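Local coordinates for protein azurocidin (Homo sapiens, PDB 1FY1) that is a neutrophil-granule serine protease homolog that binds heparin and bacterial lipopolysaccharide, kills many Gram-negative bacteria and attracts monocytes and fibroblasts, at residues I18-S23 with P48-V53; Q69-S74 with Q94-A99. The protein carries 2 engineered substitutions. One frame throughout, in Å; residues are numbered along the deposited sequence.

Contact 1 (I18-S23 with P48-V53); sequences IQNQGS and PGVSTV. Engineered in segment 18-23: S23 (natural residue Arg).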
loop_
_atom_site.group_PDB
_atom_site.type_symbol
_atom_site.label_atom_id
_atom_site.label_comp_id
_atom_site.label_asym_id
_atom_site.label_seq_id
_atom_site.Cartn_x
_atom_site.Cartn_y
_atom_site.Cartn_z
ATOM N N ILE A 18 7.091 -4.717 3.172
ATOM C CA ILE A 18 7.866 -5.464 2.190
ATOM C C ILE A 18 9.379 -5.185 2.372
ATOM O O ILE A 18 9.853 -4.021 2.384
ATOM C CB ILE A 18 7.351 -5.378 0.749
ATOM C CG1 ILE A 18 5.934 -5.960 0.642
ATOM C CG2 ILE A 18 8.295 -6.142 -0.178
ATOM C CD1 ILE A 18 4.885 -4.939 0.961
ATOM N N GLN A 19 10.156 -6.260 2.524
ATOM C CA GLN A 19 11.553 -6.052 2.786
ATOM C C GLN A 19 12.499 -6.752 1.835
ATOM O O GLN A 19 12.204 -7.751 1.184
ATOM C CB GLN A 19 11.872 -6.467 4.240
ATOM C CG GLN A 19 10.860 -5.888 5.232
ATOM C CD GLN A 19 11.219 -6.047 6.700
ATOM O OE1 GLN A 19 10.795 -5.232 7.555
ATOM N NE2 GLN A 19 11.962 -7.108 7.008
ATOM N N ASN A 20 13.696 -6.205 1.833
ATOM C CA ASN A 20 14.781 -6.682 1.037
ATOM C C ASN A 20 16.002 -6.786 1.945
ATOM O O ASN A 20 16.451 -5.800 2.541
ATOM C CB ASN A 20 15.014 -5.688 -0.106
ATOM C CG ASN A 20 15.923 -6.254 -1.164
ATOM O OD1 ASN A 20 16.634 -7.248 -0.898
ATOM N ND2 ASN A 20 15.886 -5.629 -2.356
ATOM N N GLN A 21 16.494 -8.009 2.083
ATOM C CA GLN A 21 17.623 -8.221 2.934
ATOM C C GLN A 21 17.364 -7.552 4.285
ATOM O O GLN A 21 18.268 -7.011 4.953
ATOM C CB GLN A 21 18.952 -7.788 2.279
ATOM C CG GLN A 21 19.358 -8.642 1.067
ATOM C CD GLN A 21 19.535 -10.095 1.441
ATOM O OE1 GLN A 21 19.649 -10.429 2.633
ATOM N NE2 GLN A 21 19.523 -10.954 0.420
ATOM N N GLY A 22 16.089 -7.549 4.676
ATOM C CA GLY A 22 15.712 -6.967 5.961
ATOM C C GLY A 22 15.462 -5.466 5.972
ATOM O O GLY A 22 15.039 -4.895 6.979
ATOM N N SER A 23 15.737 -4.814 4.874
ATOM C CA SER A 23 15.479 -3.406 4.869
ATOM C C SER A 23 14.107 -3.180 4.236
ATOM O O SER A 23 13.743 -3.910 3.312
ATOM C CB SER A 23 16.596 -2.675 4.160
ATOM O OG SER A 23 16.557 -1.303 4.492
ATOM N N PRO A 48 15.406 -8.122 -7.556
ATOM C CA PRO A 48 14.036 -8.136 -8.098
ATOM C C PRO A 48 12.797 -8.468 -7.304
ATOM O O PRO A 48 11.917 -7.606 -7.323
ATOM C CB PRO A 48 14.135 -8.848 -9.507
ATOM C CG PRO A 48 15.635 -9.137 -9.852
ATOM C CD PRO A 48 16.336 -8.781 -8.489
ATOM N N GLY A 49 12.681 -9.646 -6.663
ATOM C CA GLY A 49 11.505 -10.048 -5.886
ATOM C C GLY A 49 11.917 -11.041 -4.803
ATOM O O GLY A 49 11.104 -11.796 -4.235
ATOM N N VAL A 50 13.252 -11.047 -4.583
ATOM C CA VAL A 50 13.967 -11.849 -3.613
ATOM C C VAL A 50 13.712 -11.285 -2.224
ATOM O O VAL A 50 14.496 -11.472 -1.289
ATOM C CB VAL A 50 15.427 -11.839 -3.954
ATOM C CG1 VAL A 50 15.612 -12.289 -5.394
ATOM C CG2 VAL A 50 16.012 -10.446 -3.740
ATOM N N SER A 51 12.590 -10.541 -2.155
ATOM C CA SER A 51 12.048 -9.879 -0.989
ATOM C C SER A 51 11.224 -10.781 -0.035
ATOM O O SER A 51 10.904 -11.923 -0.322
ATOM C CB SER A 51 11.214 -8.691 -1.413
ATOM O OG SER A 51 11.982 -7.873 -2.285
ATOM N N THR A 52 10.831 -10.223 1.103
ATOM C CA THR A 52 10.056 -10.901 2.143
ATOM C C THR A 52 8.853 -10.046 2.418
ATOM O O THR A 52 8.759 -8.918 1.951
ATOM C CB THR A 52 10.876 -10.883 3.451
ATOM O OG1 THR A 52 12.071 -11.573 3.250
ATOM C CG2 THR A 52 10.170 -11.506 4.637
ATOM N N VAL A 53 7.971 -10.545 3.236
ATOM C CA VAL A 53 6.785 -9.813 3.599
ATOM C C VAL A 53 6.498 -10.045 5.065
ATOM O O VAL A 53 6.241 -11.172 5.468
ATOM C CB VAL A 53 5.580 -10.238 2.741
ATOM C CG1 VAL A 53 4.292 -9.732 3.377
ATOM C CG2 VAL A 53 5.718 -9.710 1.315
#
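V50 opens the contact loosely, its CG2 methyl reaching no closer than 4.3 Å to N20 OD1, at the end of strand 15-20 where the chain is about to turn back. One residue on, S51 comes in tighter. Its CB lies against the backbone carbonyl of Q19, suspiciously close and doubtful in detail. The S51 hydroxyl is anti to the carbonyl carbon, beside the residue's own backbone N (chi1 -52°), which leaves S51 OG 3.5 Å from Q19 O at an angle too poor for a bond. T52 forms an antiparallel hydrogen-bonded pair with Q19: T52 N donates a hydrogen bond to Q19 O (2.8 Å) and Q19 N donates one to T52 O (3.1 Å), nearly straight at 167° but from well above the carbonyl plane. This ladder joins the first and last strands in the order of the six-stranded N-terminal barrel of the chymotrypsin fold, and so closes it. At the far end of strand 15-20, N20 to S23 make a type I' turn, with S23 an engineered residue, into the strand 23-32; the region with antibiotic activity, residues 20-44, begins at N20. T52 O is also approached by I18, whose CG2 methyl sits 3.5 Å from it. V53 then pairs with I18 at the non-hydrogen-bonded position. Both side chains lie side by side and point the same way, into the barrel, where V53 CG2 packs on I18 CG1 at 3.8 Å, with T38 and V36 of strand 35-38 alongside them.

Contact 2 (Q69-S74 with Q94-A99); sequences QTFSIS and QLDREA. With NAG (2-acetamido-2-deoxy-beta-D-glucopyranose), chain C.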
loop_
_atom_site.group_PDB
_atom_site.type_symbol
_atom_site.label_atom_id
_atom_site.label_comp_id
_atom_site.label_asym_id
_atom_site.label_seq_id
_atom_site.Cartn_x
_atom_site.Cartn_y
_atom_site.Cartn_z
ATOM N N GLN A 69 4.594 -12.165 11.702
ATOM C CA GLN A 69 4.431 -13.308 10.765
ATOM C C GLN A 69 5.297 -13.016 9.552
ATOM O O GLN A 69 5.193 -11.941 8.958
ATOM C CB GLN A 69 2.962 -13.547 10.337
ATOM C CG GLN A 69 2.185 -14.241 11.447
ATOM C CD GLN A 69 0.681 -14.314 11.276
ATOM O OE1 GLN A 69 0.159 -15.297 10.791
ATOM N NE2 GLN A 69 -0.045 -13.399 11.885
ATOM N N THR A 70 6.193 -13.930 9.212
ATOM C CA THR A 70 7.105 -13.700 8.095
ATOM C C THR A 70 6.853 -14.596 6.899
ATOM O O THR A 70 6.607 -15.793 7.013
ATOM C CB THR A 70 8.558 -13.588 8.583
ATOM O OG1 THR A 70 8.537 -12.673 9.671
ATOM C CG2 THR A 70 9.470 -13.021 7.516
ATOM N N PHE A 71 6.888 -14.015 5.708
ATOM C CA PHE A 71 6.566 -14.799 4.540
ATOM C C PHE A 71 7.392 -14.419 3.346
ATOM O O PHE A 71 7.859 -13.294 3.215
ATOM C CB PHE A 71 5.084 -14.553 4.099
ATOM C CG PHE A 71 3.985 -14.885 5.106
ATOM C CD1 PHE A 71 3.432 -16.165 5.147
ATOM C CD2 PHE A 71 3.484 -13.929 5.986
ATOM C CE1 PHE A 71 2.431 -16.516 6.051
ATOM C CE2 PHE A 71 2.474 -14.250 6.892
ATOM C CZ PHE A 71 1.958 -15.548 6.931
ATOM N N SER A 72 7.536 -15.426 2.493
ATOM C CA SER A 72 8.185 -15.382 1.205
ATOM C C SER A 72 7.088 -15.322 0.117
ATOM O O SER A 72 5.955 -15.744 0.323
ATOM C CB SER A 72 9.118 -16.560 0.984
ATOM O OG SER A 72 8.334 -17.736 0.937
ATOM N N ILE A 73 7.430 -14.778 -1.026
ATOM C CA ILE A 73 6.527 -14.620 -2.140
ATOM C C ILE A 73 6.593 -15.753 -3.164
ATOM O O ILE A 73 7.587 -15.879 -3.855
ATOM C CB ILE A 73 6.945 -13.331 -2.825
ATOM C CG1 ILE A 73 6.851 -12.170 -1.822
ATOM C CG2 ILE A 73 6.151 -13.132 -4.120
ATOM C CD1 ILE A 73 7.710 -10.974 -2.214
ATOM N N SER A 74 5.515 -16.533 -3.298
ATOM C CA SER A 74 5.451 -17.631 -4.272
ATOM C C SER A 74 5.201 -17.140 -5.694
ATOM O O SER A 74 5.720 -17.669 -6.666
ATOM C CB SER A 74 4.356 -18.593 -3.911
ATOM O OG SER A 74 4.474 -18.919 -2.549
ATOM N N GLN A 94 1.449 -13.479 -3.641
ATOM C CA GLN A 94 0.962 -14.690 -3.073
ATOM C C GLN A 94 2.015 -15.156 -2.117
ATOM O O GLN A 94 3.186 -15.323 -2.510
ATOM C CB GLN A 94 0.716 -15.774 -4.131
ATOM C CG GLN A 94 -0.020 -16.969 -3.521
ATOM C CD GLN A 94 -0.048 -18.165 -4.444
ATOM O OE1 GLN A 94 0.468 -18.121 -5.573
ATOM N NE2 GLN A 94 -0.638 -19.249 -3.949
ATOM N N LEU A 95 1.569 -15.349 -0.886
ATOM C CA LEU A 95 2.358 -15.812 0.248
ATOM C C LEU A 95 2.600 -17.327 0.207
ATOM O O LEU A 95 1.753 -18.123 -0.214
ATOM C CB LEU A 95 1.636 -15.405 1.578
ATOM C CG LEU A 95 1.163 -13.941 1.612
ATOM C CD1 LEU A 95 0.408 -13.696 2.909
ATOM C CD2 LEU A 95 2.342 -12.972 1.468
ATOM N N ASP A 96 3.749 -17.736 0.697
ATOM C CA ASP A 96 4.114 -19.143 0.748
ATOM C C ASP A 96 3.132 -19.997 1.558
ATOM O O ASP A 96 3.073 -21.217 1.415
ATOM C CB ASP A 96 5.546 -19.283 1.322
ATOM C CG ASP A 96 5.759 -18.596 2.663
ATOM O OD1 ASP A 96 6.057 -17.415 2.789
ATOM O OD2 ASP A 96 5.523 -19.393 3.681
ATOM N N ARG A 97 2.343 -19.352 2.416
ATOM C CA ARG A 97 1.382 -20.065 3.246
ATOM C C ARG A 97 0.346 -19.123 3.865
ATOM O O ARG A 97 0.524 -17.914 3.865
ATOM C CB ARG A 97 2.137 -20.786 4.335
ATOM C CG ARG A 97 2.715 -19.831 5.371
ATOM C CD ARG A 97 3.812 -20.494 6.187
ATOM N NE ARG A 97 4.114 -19.773 7.406
ATOM C CZ ARG A 97 4.959 -18.755 7.485
ATOM N NH1 ARG A 97 5.623 -18.293 6.427
ATOM N NH2 ARG A 97 5.139 -18.174 8.664
ATOM N N GLU A 98 -0.744 -19.690 4.392
ATOM C CA GLU A 98 -1.815 -18.906 5.001
ATOM C C GLU A 98 -1.434 -18.107 6.209
ATOM O O GLU A 98 -0.933 -18.635 7.188
ATOM C CB GLU A 98 -3.069 -19.712 5.402
ATOM C CG GLU A 98 -3.977 -20.067 4.214
ATOM C CD GLU A 98 -5.423 -20.169 4.600
ATOM O OE1 GLU A 98 -5.817 -20.126 5.763
ATOM O OE2 GLU A 98 -6.202 -20.263 3.544
ATOM N N ALA A 99 -1.769 -16.849 6.166
ATOM C CA ALA A 99 -1.509 -16.023 7.286
ATOM C C ALA A 99 -2.515 -16.334 8.374
ATOM O O ALA A 99 -3.709 -16.522 8.125
ATOM C CB ALA A 99 -1.546 -14.545 6.898
HETATM C C1 NAG C . 0.097 -19.653 13.018
HETATM C C2 NAG C . 0.455 -21.076 13.503
HETATM C C3 NAG C . 2.004 -21.308 13.482
HETATM C C4 NAG C . 2.831 -20.683 12.321
HETATM C C5 NAG C . 2.399 -19.205 12.281
HETATM C C6 NAG C . 3.183 -18.296 11.314
HETATM C C7 NAG C . -0.618 -22.237 15.454
HETATM C C8 NAG C . -0.594 -22.179 17.003
HETATM N N2 NAG C . 0.052 -21.206 14.925
HETATM O O3 NAG C . 2.230 -22.696 13.538
HETATM O O4 NAG C . 4.292 -20.838 12.519
HETATM O O5 NAG C . 0.988 -19.261 11.986
HETATM O O6 NAG C . 2.863 -18.579 9.929
HETATM O O7 NAG C . -0.620 -23.303 14.833
#
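S72 and D96 are joined by two backbone-amide bonds and a weak hydroxyl one: D96 N donates to S72 O (3.0 Å), and the carboxylate oxygen D96 OD1 takes the S72 amide in a very short bond, of doubtful length in this model, and the weak one from S72 OG. The D96 carboxylate can reach back because CG lies between the backbone N and the carbonyl carbon (chi1 54°). A further backbone bond, S74 N to Q94 O at 2.7 Å, flanks the non-hydrogen-bonded pair of I73 with L95. These bonds hold strand 69-77 against strand 91-95, neighbours in the antiparallel N-terminal barrel of the chymotrypsin fold, just where the latter gives way to a loop. Inside that loop a salt bridge braces R97 against D96, R97 NH1 to D96 OD2, straight at 170° and on the syn lone pair. The tie across to strand 69-77 is R97 NH1 to T70 O at 2.7 Å. R97 NH2 reaches T70 O only weakly, but meets O6 of an N-acetylglucosamine at 2.6 Å, so the guanidinium is gripped along its edge by carboxylate, carbonyl and sugar. Packing centres on the F71 ring. L95 CD1 sits over the middle of one face, and the R97 guanidinium lies over the CD1-CE1 side of the opposite face, its plane 35° from the ring's. At the ring's tip, F71 CZ packs on A99 CB at 3.6 Å, and L55 of strand 52-55 touches both residues.

Overall arrangement
From the N terminus, strand 15-20 enters contact 1, turns at its tip, runs back through strands 23-32 and 35-38, and then closes the first loop when 48-53 returns alongside 18-23. Strand 52-55 continues to strand 69-77, where contact 2 opens, and a second loop is closed when 94-99, the end of strand 91-95 and the loop after it, comes back against 69-74. The two are in series, one ending before the other starts, and neither encloses the other. They meet across neighbouring strands: V53 N and F71 O lie 2.8 Å apart in a probable hydrogen bond, and T52 packs on T70. Four barrel strands, 15-20, 52-55, 69-77 and 91-95, thus follow one another across both contacts.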